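Long-range contact in rhamnosidase B (Bacillus sp., PDB 2OKX), which hydrolyses terminal alpha-L-rhamnose residues from rhamnosides as a glycoside hydrolase of family 78, probably with inversion of the anomeric configuration: residues D563-C568 / T594-R599. Sequence-based numbering, arbitrary orientation.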
# COMPACT_ATOMS: atom_id res chain seq x y z
N ASP A 563 4.66 6.61 -7.30
CA ASP A 563 6.03 6.88 -7.74
C ASP A 563 6.67 5.52 -8.05
O ASP A 563 7.72 5.43 -8.69
CB ASP A 563 6.81 7.61 -6.64
CG ASP A 563 6.84 6.84 -5.35
OD1 ASP A 563 7.92 6.31 -5.00
OD2 ASP A 563 5.78 6.75 -4.69
N THR A 564 6.01 4.47 -7.57
CA THR A 564 6.42 3.09 -7.81
C THR A 564 5.12 2.30 -7.89
O THR A 564 4.06 2.82 -7.55
CB THR A 564 7.22 2.48 -6.64
OG1 THR A 564 6.38 2.43 -5.47
CG2 THR A 564 8.47 3.30 -6.33
N PHE A 565 5.19 1.06 -8.35
CA PHE A 565 3.99 0.23 -8.36
C PHE A 565 3.77 -0.02 -6.87
O PHE A 565 4.72 -0.01 -6.09
CB PHE A 565 4.24 -1.12 -9.05
CG PHE A 565 4.31 -1.04 -10.54
CD1 PHE A 565 5.51 -1.23 -11.21
CD2 PHE A 565 3.16 -0.78 -11.29
CE1 PHE A 565 5.58 -1.17 -12.61
CE2 PHE A 565 3.21 -0.72 -12.68
CZ PHE A 565 4.42 -0.91 -13.34
N VAL A 566 2.52 -0.24 -6.46
CA VAL A 566 2.24 -0.54 -5.06
C VAL A 566 1.25 -1.68 -5.02
O VAL A 566 0.55 -1.94 -6.01
CB VAL A 566 1.66 0.68 -4.28
CG1 VAL A 566 2.70 1.79 -4.20
CG2 VAL A 566 0.40 1.19 -4.94
N ASP A 567 1.20 -2.39 -3.90
CA ASP A 567 0.27 -3.50 -3.75
C ASP A 567 -1.17 -2.99 -3.77
O ASP A 567 -2.03 -3.57 -4.44
CB ASP A 567 0.56 -4.27 -2.45
CG ASP A 567 0.48 -3.39 -1.21
OD1 ASP A 567 0.82 -2.19 -1.29
OD2 ASP A 567 0.10 -3.91 -0.13
N CYS A 568 -1.42 -1.91 -3.04
CA CYS A 568 -2.76 -1.32 -2.97
C CYS A 568 -2.69 0.14 -2.52
O CYS A 568 -1.70 0.57 -1.93
CB CYS A 568 -3.65 -2.12 -2.01
SG CYS A 568 -3.03 -2.23 -0.31
N THR A 594 7.00 2.84 -19.18
CA THR A 594 8.20 2.04 -18.95
C THR A 594 9.12 2.57 -17.86
O THR A 594 9.75 1.79 -17.15
CB THR A 594 9.02 1.90 -20.25
OG1 THR A 594 9.33 3.20 -20.75
CG2 THR A 594 8.24 1.13 -21.30
N GLU A 595 9.19 3.89 -17.71
CA GLU A 595 10.08 4.46 -16.71
C GLU A 595 9.78 4.00 -15.29
O GLU A 595 10.69 3.75 -14.51
CB GLU A 595 10.08 5.99 -16.79
CG GLU A 595 10.72 6.53 -18.06
CD GLU A 595 11.04 8.01 -17.99
OE1 GLU A 595 11.46 8.58 -19.02
OE2 GLU A 595 10.88 8.61 -16.91
N ILE A 596 8.50 3.88 -14.95
CA ILE A 596 8.13 3.44 -13.61
C ILE A 596 8.61 2.00 -13.39
O ILE A 596 9.04 1.64 -12.30
CB ILE A 596 6.60 3.52 -13.39
CG1 ILE A 596 6.24 3.04 -11.98
CG2 ILE A 596 5.87 2.71 -14.45
CD1 ILE A 596 4.76 3.16 -11.64
N VAL A 597 8.56 1.18 -14.44
CA VAL A 597 8.99 -0.20 -14.31
C VAL A 597 10.49 -0.27 -14.03
O VAL A 597 10.91 -0.94 -13.09
CB VAL A 597 8.68 -1.01 -15.59
CG1 VAL A 597 9.16 -2.44 -15.42
CG2 VAL A 597 7.18 -0.97 -15.89
N GLU A 598 11.30 0.43 -14.82
CA GLU A 598 12.74 0.40 -14.58
C GLU A 598 13.09 0.96 -13.21
O GLU A 598 13.95 0.42 -12.51
CB GLU A 598 13.51 1.17 -15.66
CG GLU A 598 15.02 1.07 -15.44
CD GLU A 598 15.85 1.66 -16.56
OE1 GLU A 598 17.06 1.82 -16.35
OE2 GLU A 598 15.29 1.94 -17.64
N ARG A 599 12.41 2.04 -12.81
CA ARG A 599 12.66 2.64 -11.50
C ARG A 599 12.47 1.59 -10.41
O ARG A 599 13.29 1.47 -9.51
CB ARG A 599 11.72 3.82 -11.25
CG ARG A 599 11.68 4.27 -9.79
CD ARG A 599 10.82 5.51 -9.57
NE ARG A 599 10.44 5.64 -8.16
CZ ARG A 599 11.29 5.90 -7.17
NH1 ARG A 599 12.58 6.07 -7.42
NH2 ARG A 599 10.84 5.94 -5.92
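R599, its chain extended from CG to NE, reaches from helix 595-603 to the loop residue D563 and grips it side-on with two nitrogens. R599 NE donates to D563 O at 2.8 Å, standing above the carbonyl plane, while R599 NH2 donates to D563 OD1 at 3.1 Å, on the anti lone pair of that oxygen, as part of a salt bridge. Arginine suits this place because one guanidinium serves several acceptors: NH2 also bonds R65 O, and NH1 pairs with D194 OD2. D563 OD1 is shared in turn with R65 NE, so two arginines probably keep this buried carboxylate ionised. T564 suits both neighbours: its methyl CG2 packs 3.6 Å from R599 NE, and its OG1 donates to F565 O. Next to this polar grip, the slender end of I596, CD1, sits over the centre of the F565 ring in a CH-pi contact, and the short branch CG2 of V597 fits at the ring edge by CE1. An alanine in place of R599 would probably leave D563 O and R65 O without these donors and deprive D194 and D563 of a charged mate, though R65 remains on OD1. Salt bridge and apolar packing thus pin loop to helix within the six-hairpin glycosidase domain.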